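Local coordinates for protein alpha-amylase G-6 (Bacillus halodurans, PDB 2C3G) that probably binds starch, this piece being the family 26 carbohydrate-binding module of a longer alpha-amylase, at residues S5-K13 and R82-W92; W17-Y25 and P34-M42. One frame throughout, in Å; residues are numbered along the deposited sequence.

Contact 1 of 2, residues S5-K13 and R82-W92; sequences SGLTIYFKK and RDQDGWFDGEW. With CD (cadmium ion), chain C.
Y10 and W87 lie side by side on neighbouring parallel strands, 6-12 and 86-88, of a beta-sandwich module. Their rings form a face-to-face stack: the Y10 ring and the W87 six-membered ring have centroids 3.6 Å apart and planes at 5°. In both residues CG sits anti to the carbonyl carbon (chi1 -62° in Y10), which points the two rings the same way. Y10 CB rests over the indole, a CH-pi contact. A serine in place of W87 would probably leave that face of Y10 without its partner and the phenol ring freer to turn. The other side of the sheet carries F11 and F88. F11 CE1 comes to 4.0 Å from F88 CD2, at the edge of the F88 ring. Backbone bonds tie the strands: F88 N to Y10 O at 2.8 Å and K12 N to F88 O at 3.0 Å. T8 N bonds D85 OD2 at 2.8 Å from above the carboxylate plane. I9 CG2 touches the W92 edge at CH2. D89 OD2 accepts from E91 N in an Asx turn. The same carboxylate chelates a cadmium ion, D89 OD1 at 2.1 Å and OD2 at 2.4 Å; H93 NE2 is a further ligand.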
# COMPACT_ATOMS: atom_id res chain seq x y z
N SER A 5 15.24 3.76 -1.74
CA SER A 5 14.23 4.74 -2.12
C SER A 5 13.03 4.07 -2.80
O SER A 5 13.15 2.96 -3.38
CB SER A 5 14.82 5.73 -3.13
OG SER A 5 15.58 6.74 -2.49
N GLY A 6 11.91 4.76 -2.80
CA GLY A 6 10.72 4.27 -3.46
C GLY A 6 9.44 4.84 -2.87
O GLY A 6 9.34 6.04 -2.57
N LEU A 7 8.44 3.97 -2.72
CA LEU A 7 7.18 4.46 -2.16
C LEU A 7 6.83 3.69 -0.91
O LEU A 7 6.57 2.50 -0.97
CB LEU A 7 6.07 4.46 -3.24
CG LEU A 7 5.53 5.76 -3.88
CD1 LEU A 7 6.43 7.00 -3.81
CD2 LEU A 7 5.09 5.54 -5.32
N THR A 8 6.89 4.36 0.24
CA THR A 8 6.51 3.78 1.53
C THR A 8 5.05 4.10 1.78
O THR A 8 4.61 5.24 1.63
CB THR A 8 7.36 4.32 2.71
OG1 THR A 8 8.73 3.97 2.50
CG2 THR A 8 6.99 3.58 4.03
N ILE A 9 4.28 3.09 2.13
CA ILE A 9 2.86 3.28 2.33
C ILE A 9 2.51 2.70 3.68
O ILE A 9 2.94 1.61 4.01
CB ILE A 9 2.04 2.68 1.11
CG1 ILE A 9 1.92 3.73 -0.01
CG2 ILE A 9 0.58 2.44 1.45
CD1 ILE A 9 3.04 3.83 -0.91
N TYR A 10 1.78 3.47 4.49
CA TYR A 10 1.29 3.00 5.78
C TYR A 10 -0.21 2.91 5.71
O TYR A 10 -0.86 3.80 5.18
CB TYR A 10 1.65 3.93 6.94
CG TYR A 10 3.12 4.10 7.17
CD1 TYR A 10 3.76 3.41 8.19
CD2 TYR A 10 3.86 4.95 6.36
CE1 TYR A 10 5.13 3.58 8.41
CE2 TYR A 10 5.21 5.13 6.55
CZ TYR A 10 5.84 4.44 7.58
OH TYR A 10 7.17 4.62 7.76
N PHE A 11 -0.74 1.82 6.24
CA PHE A 11 -2.15 1.55 6.18
C PHE A 11 -2.74 1.36 7.57
O PHE A 11 -2.27 0.55 8.34
CB PHE A 11 -2.34 0.29 5.34
CG PHE A 11 -3.77 -0.11 5.17
CD1 PHE A 11 -4.73 0.84 4.83
CD2 PHE A 11 -4.14 -1.41 5.34
CE1 PHE A 11 -6.05 0.49 4.68
CE2 PHE A 11 -5.45 -1.79 5.21
CZ PHE A 11 -6.42 -0.82 4.87
N LYS A 12 -3.79 2.12 7.89
CA LYS A 12 -4.51 1.89 9.12
C LYS A 12 -5.59 0.86 8.84
O LYS A 12 -6.63 1.17 8.23
CB LYS A 12 -5.10 3.18 9.68
CG LYS A 12 -5.68 2.95 11.03
CD LYS A 12 -5.24 3.96 12.03
CE LYS A 12 -6.42 4.71 12.54
NZ LYS A 12 -6.12 5.36 13.85
N LYS A 13 -5.30 -0.38 9.25
CA LYS A 13 -6.13 -1.53 8.91
C LYS A 13 -7.42 -1.51 9.72
O LYS A 13 -7.39 -1.32 10.94
CB LYS A 13 -5.36 -2.84 9.16
CG LYS A 13 -6.12 -4.11 8.79
CD LYS A 13 -5.43 -5.39 9.32
CE LYS A 13 -5.76 -5.72 10.79
NZ LYS A 13 -7.22 -5.81 11.12
N ARG A 82 -0.52 6.98 -6.47
CA ARG A 82 0.56 7.59 -5.66
C ARG A 82 1.87 7.24 -6.40
O ARG A 82 1.88 6.22 -7.03
CB ARG A 82 0.67 6.78 -4.36
CG ARG A 82 -0.37 6.95 -3.31
CD ARG A 82 0.17 7.66 -2.11
NE ARG A 82 -0.69 8.80 -1.88
CZ ARG A 82 -0.44 9.85 -1.12
NH1 ARG A 82 -1.36 10.79 -1.05
NH2 ARG A 82 0.69 9.98 -0.45
N ASP A 83 3.00 7.93 -6.39
CA ASP A 83 3.39 9.34 -6.51
C ASP A 83 4.09 10.03 -5.32
O ASP A 83 4.97 10.84 -5.53
CB ASP A 83 2.46 10.16 -7.43
CG ASP A 83 2.64 11.66 -7.30
OD1 ASP A 83 3.20 12.31 -8.23
OD2 ASP A 83 2.20 12.27 -6.31
N GLN A 84 3.77 9.62 -4.10
CA GLN A 84 4.37 10.15 -2.88
C GLN A 84 4.11 9.14 -1.73
O GLN A 84 3.13 8.43 -1.76
CB GLN A 84 3.75 11.52 -2.56
CG GLN A 84 4.40 12.30 -1.43
CD GLN A 84 3.72 13.65 -1.12
OE1 GLN A 84 4.37 14.58 -0.60
NE2 GLN A 84 2.44 13.75 -1.40
N ASP A 85 5.00 9.05 -0.73
CA ASP A 85 4.68 8.35 0.53
C ASP A 85 3.54 9.16 1.21
O ASP A 85 3.34 10.29 0.82
CB ASP A 85 5.91 8.30 1.46
CG ASP A 85 7.21 7.99 0.74
OD1 ASP A 85 8.23 8.63 1.08
OD2 ASP A 85 7.36 7.13 -0.14
N GLY A 86 2.70 8.67 2.14
CA GLY A 86 2.34 7.32 2.36
C GLY A 86 1.47 6.92 3.56
O GLY A 86 1.60 5.81 3.85
N TRP A 87 0.63 7.73 4.24
CA TRP A 87 -0.25 7.21 5.36
C TRP A 87 -1.75 7.29 5.09
O TRP A 87 -2.33 8.38 5.07
CB TRP A 87 -0.00 7.87 6.76
CG TRP A 87 1.36 7.89 7.20
CD1 TRP A 87 2.40 8.54 6.60
CD2 TRP A 87 1.92 7.22 8.35
NE1 TRP A 87 3.56 8.31 7.29
CE2 TRP A 87 3.29 7.51 8.37
CE3 TRP A 87 1.38 6.40 9.36
CZ2 TRP A 87 4.16 7.00 9.37
CZ3 TRP A 87 2.23 5.88 10.34
CH2 TRP A 87 3.61 6.21 10.35
N PHE A 88 -2.41 6.14 4.93
CA PHE A 88 -3.84 6.13 4.66
C PHE A 88 -4.73 5.64 5.83
O PHE A 88 -4.60 4.51 6.24
CB PHE A 88 -4.12 5.33 3.40
CG PHE A 88 -5.55 5.32 2.99
CD1 PHE A 88 -6.10 6.38 2.28
CD2 PHE A 88 -6.37 4.26 3.33
CE1 PHE A 88 -7.44 6.35 1.87
CE2 PHE A 88 -7.68 4.22 2.94
CZ PHE A 88 -8.22 5.26 2.19
N ASP A 89 -5.60 6.50 6.35
CA ASP A 89 -6.58 6.12 7.38
C ASP A 89 -8.04 6.36 6.96
O ASP A 89 -8.91 6.56 7.79
CB ASP A 89 -6.33 6.93 8.65
CG ASP A 89 -6.56 8.41 8.46
OD1 ASP A 89 -6.05 9.15 9.37
OD2 ASP A 89 -7.22 8.98 7.51
N GLY A 90 -8.31 6.34 5.66
CA GLY A 90 -9.58 6.79 5.13
C GLY A 90 -9.33 8.09 4.38
O GLY A 90 -10.09 8.45 3.49
N GLU A 91 -8.27 8.80 4.75
CA GLU A 91 -7.74 9.91 3.95
C GLU A 91 -6.23 9.73 3.89
O GLU A 91 -5.64 9.06 4.75
CB GLU A 91 -8.10 11.27 4.55
CG GLU A 91 -7.52 12.48 3.81
CD GLU A 91 -8.06 12.60 2.37
OE1 GLU A 91 -9.22 13.07 2.24
OE2 GLU A 91 -7.33 12.22 1.39
N TRP A 92 -5.60 10.28 2.84
CA TRP A 92 -4.15 10.30 2.73
C TRP A 92 -3.49 11.45 3.48
O TRP A 92 -3.93 12.61 3.42
CB TRP A 92 -3.74 10.31 1.27
CG TRP A 92 -3.98 9.00 0.58
CD1 TRP A 92 -5.04 8.68 -0.21
CD2 TRP A 92 -3.13 7.84 0.59
NE1 TRP A 92 -4.92 7.40 -0.69
CE2 TRP A 92 -3.75 6.85 -0.22
CE3 TRP A 92 -1.90 7.54 1.18
CZ2 TRP A 92 -3.19 5.60 -0.43
CZ3 TRP A 92 -1.34 6.30 0.97
CH2 TRP A 92 -1.99 5.33 0.17
CD CD C . -6.96 10.97 8.75
O HOH W 1 -6.22 8.01 11.75
O HOH W 2 -6.56 12.27 10.58

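Contact 2 of 2, residues W17-Y25 and P34-M42; sequences WGTPHLYYY and PTWSEAPEM
Y23 on strand 20-28 meets four residues of the loop 34-42 with successive parts of its side chain. Y23 CB touches A39 CB at 4.1 Å and lies near the W36 indole. CG stands anti to the backbone N (chi1 178°), which carries the ring out along the loop, with W36 over one face and P34 O at its edge. CG and CD2 take the edge of W36 on the ring face, with W36 CE3 3.4 Å from Y23 CD2. This is an offset edge-to-face pair, its planes at 75°. CD1 passes near T35 O. Y23 CE1 reaches P34 O at 3.1 Å, close to the ring plane. CZ, at the base of the hydroxyl, is already farther from P34 O than CE1. K65 adds a cation-pi contact to the W36 indole and a hydrogen bond to W36 O.

Y24 takes P34 over one ring face. P34 CD lies 3.5 Å from the Y24 ring centroid, a CH-pi contact. M42 N bonds P20 O and L22 N bonds P40 O, both at 2.8 Å. H21 and E41 make a single backbone bridge. M42 CG packs on L22 CB.

The contact fastens an irregular, proline-rich loop to the edge strand of the three-stranded sheet. It relies mostly on aromatic and proline surfaces, with just two hydrogen bonds between the segments. L22 O and Y24 O are buried without a polar partner; A39 CB and P40 CD lie against L22 O, and P34 CD lies by Y24 O, so the apolar packing probably comes at some polar cost.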
# COMPACT_ATOMS: atom_id res chain seq x y z
N TRP A 17 -10.63 -6.58 9.23
CA TRP A 17 -9.77 -7.15 8.21
C TRP A 17 -8.78 -8.16 8.76
O TRP A 17 -8.31 -8.02 9.89
CB TRP A 17 -8.96 -6.03 7.59
CG TRP A 17 -9.67 -5.24 6.58
CD1 TRP A 17 -10.98 -4.85 6.59
CD2 TRP A 17 -9.10 -4.70 5.38
NE1 TRP A 17 -11.25 -4.10 5.48
CE2 TRP A 17 -10.12 -3.99 4.72
CE3 TRP A 17 -7.83 -4.75 4.81
CZ2 TRP A 17 -9.90 -3.33 3.51
CZ3 TRP A 17 -7.62 -4.09 3.61
CH2 TRP A 17 -8.65 -3.38 2.97
N GLY A 18 -8.46 -9.17 7.94
CA GLY A 18 -7.36 -10.08 8.23
C GLY A 18 -6.04 -9.48 7.79
O GLY A 18 -5.99 -8.28 7.45
N THR A 19 -4.97 -10.28 7.79
CA THR A 19 -3.61 -9.79 7.50
C THR A 19 -3.60 -8.86 6.29
O THR A 19 -4.12 -9.25 5.24
CB THR A 19 -2.66 -10.98 7.27
OG1 THR A 19 -2.24 -11.51 8.54
CG2 THR A 19 -1.34 -10.54 6.64
N PRO A 20 -3.04 -7.63 6.41
CA PRO A 20 -3.09 -6.66 5.31
C PRO A 20 -2.01 -6.85 4.25
O PRO A 20 -0.86 -7.09 4.61
CB PRO A 20 -2.89 -5.32 6.01
CG PRO A 20 -1.97 -5.66 7.18
CD PRO A 20 -2.35 -7.08 7.59
N HIS A 21 -2.40 -6.76 2.98
CA HIS A 21 -1.48 -6.86 1.84
C HIS A 21 -1.55 -5.64 0.89
O HIS A 21 -2.57 -4.96 0.81
CB HIS A 21 -1.77 -8.13 1.04
CG HIS A 21 -1.49 -9.39 1.78
ND1 HIS A 21 -2.33 -9.88 2.75
CD2 HIS A 21 -0.46 -10.26 1.69
CE1 HIS A 21 -1.84 -11.01 3.22
NE2 HIS A 21 -0.71 -11.26 2.60
N LEU A 22 -0.46 -5.37 0.19
CA LEU A 22 -0.44 -4.20 -0.70
C LEU A 22 -0.37 -4.61 -2.17
O LEU A 22 0.66 -5.06 -2.65
CB LEU A 22 0.72 -3.24 -0.35
CG LEU A 22 0.73 -1.94 -1.17
CD1 LEU A 22 -0.42 -1.01 -0.78
CD2 LEU A 22 2.08 -1.20 -1.14
N TYR A 23 -1.47 -4.43 -2.88
CA TYR A 23 -1.50 -4.71 -4.31
C TYR A 23 -1.26 -3.42 -5.10
O TYR A 23 -1.87 -2.39 -4.82
CB TYR A 23 -2.83 -5.37 -4.72
CG TYR A 23 -2.90 -5.63 -6.21
CD1 TYR A 23 -2.06 -6.56 -6.80
CD2 TYR A 23 -3.79 -4.92 -7.03
CE1 TYR A 23 -2.10 -6.79 -8.15
CE2 TYR A 23 -3.84 -5.15 -8.38
CZ TYR A 23 -2.99 -6.08 -8.94
OH TYR A 23 -3.01 -6.32 -10.29
N TYR A 24 -0.36 -3.50 -6.09
CA TYR A 24 0.05 -2.34 -6.91
C TYR A 24 0.42 -2.75 -8.34
O TYR A 24 0.99 -3.81 -8.58
CB TYR A 24 1.22 -1.58 -6.27
CG TYR A 24 2.47 -2.41 -6.11
CD1 TYR A 24 2.65 -3.20 -4.98
CD2 TYR A 24 3.48 -2.39 -7.07
CE1 TYR A 24 3.77 -3.97 -4.82
CE2 TYR A 24 4.63 -3.16 -6.92
CZ TYR A 24 4.76 -3.96 -5.78
OH TYR A 24 5.89 -4.73 -5.59
N TYR A 25 0.09 -1.87 -9.28
CA TYR A 25 0.33 -2.11 -10.70
C TYR A 25 0.75 -0.79 -11.37
O TYR A 25 1.09 0.18 -10.68
CB TYR A 25 -0.90 -2.74 -11.36
CG TYR A 25 -2.17 -1.93 -11.20
CD1 TYR A 25 -2.90 -1.98 -10.02
CD2 TYR A 25 -2.65 -1.11 -12.22
CE1 TYR A 25 -4.05 -1.26 -9.85
CE2 TYR A 25 -3.82 -0.37 -12.06
CZ TYR A 25 -4.52 -0.45 -10.87
OH TYR A 25 -5.68 0.27 -10.65
N PRO A 34 3.28 -7.47 -8.47
CA PRO A 34 2.67 -8.65 -7.86
C PRO A 34 1.31 -9.05 -8.44
O PRO A 34 0.56 -8.23 -8.98
CB PRO A 34 2.47 -8.19 -6.41
CG PRO A 34 2.24 -6.72 -6.53
CD PRO A 34 3.20 -6.30 -7.58
N THR A 35 1.03 -10.35 -8.33
CA THR A 35 -0.28 -10.94 -8.50
C THR A 35 -1.22 -10.39 -7.41
O THR A 35 -0.74 -9.96 -6.35
CB THR A 35 -0.11 -12.48 -8.35
OG1 THR A 35 0.37 -13.04 -9.58
CG2 THR A 35 -1.41 -13.18 -8.13
N TRP A 36 -2.52 -10.41 -7.65
CA TRP A 36 -3.52 -10.06 -6.63
C TRP A 36 -3.37 -10.95 -5.38
O TRP A 36 -3.56 -10.51 -4.25
CB TRP A 36 -4.92 -10.15 -7.22
CG TRP A 36 -6.07 -9.83 -6.30
CD1 TRP A 36 -6.92 -10.72 -5.73
CD2 TRP A 36 -6.51 -8.53 -5.87
NE1 TRP A 36 -7.86 -10.07 -4.96
CE2 TRP A 36 -7.63 -8.73 -5.02
CE3 TRP A 36 -6.06 -7.22 -6.09
CZ2 TRP A 36 -8.31 -7.66 -4.41
CZ3 TRP A 36 -6.74 -6.16 -5.48
CH2 TRP A 36 -7.85 -6.39 -4.66
N SER A 37 -2.99 -12.21 -5.60
CA SER A 37 -2.86 -13.19 -4.53
C SER A 37 -1.42 -13.31 -4.02
O SER A 37 -1.20 -13.90 -2.96
CB SER A 37 -3.36 -14.56 -5.00
OG SER A 37 -2.30 -15.28 -5.65
N GLU A 38 -0.47 -12.77 -4.78
CA GLU A 38 0.94 -12.73 -4.38
C GLU A 38 1.40 -11.33 -3.89
O GLU A 38 2.58 -11.12 -3.61
CB GLU A 38 1.84 -13.26 -5.51
CG GLU A 38 2.86 -12.28 -6.10
CD GLU A 38 3.87 -12.94 -7.03
OE1 GLU A 38 4.43 -14.01 -6.64
OE2 GLU A 38 4.11 -12.41 -8.15
N ALA A 39 0.45 -10.39 -3.80
CA ALA A 39 0.68 -9.08 -3.18
C ALA A 39 1.45 -9.22 -1.84
O ALA A 39 1.14 -10.10 -1.02
CB ALA A 39 -0.64 -8.32 -2.97
N PRO A 40 2.47 -8.37 -1.65
CA PRO A 40 3.28 -8.41 -0.44
C PRO A 40 2.48 -8.12 0.82
O PRO A 40 1.59 -7.25 0.81
CB PRO A 40 4.30 -7.29 -0.65
CG PRO A 40 4.33 -7.05 -2.14
CD PRO A 40 2.93 -7.33 -2.59
N GLU A 41 2.80 -8.84 1.88
CA GLU A 41 2.33 -8.53 3.22
C GLU A 41 2.77 -7.13 3.64
O GLU A 41 3.88 -6.70 3.35
CB GLU A 41 2.85 -9.57 4.24
CG GLU A 41 2.16 -9.56 5.61
CD GLU A 41 2.98 -10.29 6.69
OE1 GLU A 41 3.63 -11.32 6.37
OE2 GLU A 41 2.98 -9.83 7.86
N MET A 42 1.87 -6.44 4.32
CA MET A 42 2.20 -5.19 4.97
C MET A 42 2.65 -5.44 6.40
O MET A 42 1.88 -5.78 7.25
CB MET A 42 1.04 -4.20 4.87
CG MET A 42 0.82 -3.71 3.46
SD MET A 42 -0.33 -2.38 3.42
CE MET A 42 0.75 -1.04 3.76

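Contact 1 lies within the five-stranded sheet; contact 2 joins the edge strand of the three-stranded sheet to a loop. Their centres are 14 Å apart. Contact 2 is nested in the chain between the segments of contact 1. They meet in the core, where M42 CE lies 3.4 Å from I9 O and 3.7 Å from F11 CB. F11 CE2 also reaches W17 CZ3 at 3.5 Å, and K13 NZ bonds W17 O. The loop 34-42 leads into strand 43-46, an outer strand of the sheet that holds contact 1. Contact 1 supplies D89 to one cadmium site, whereas the P40 side chain of contact 2 is about 5 Å from a different cadmium ion.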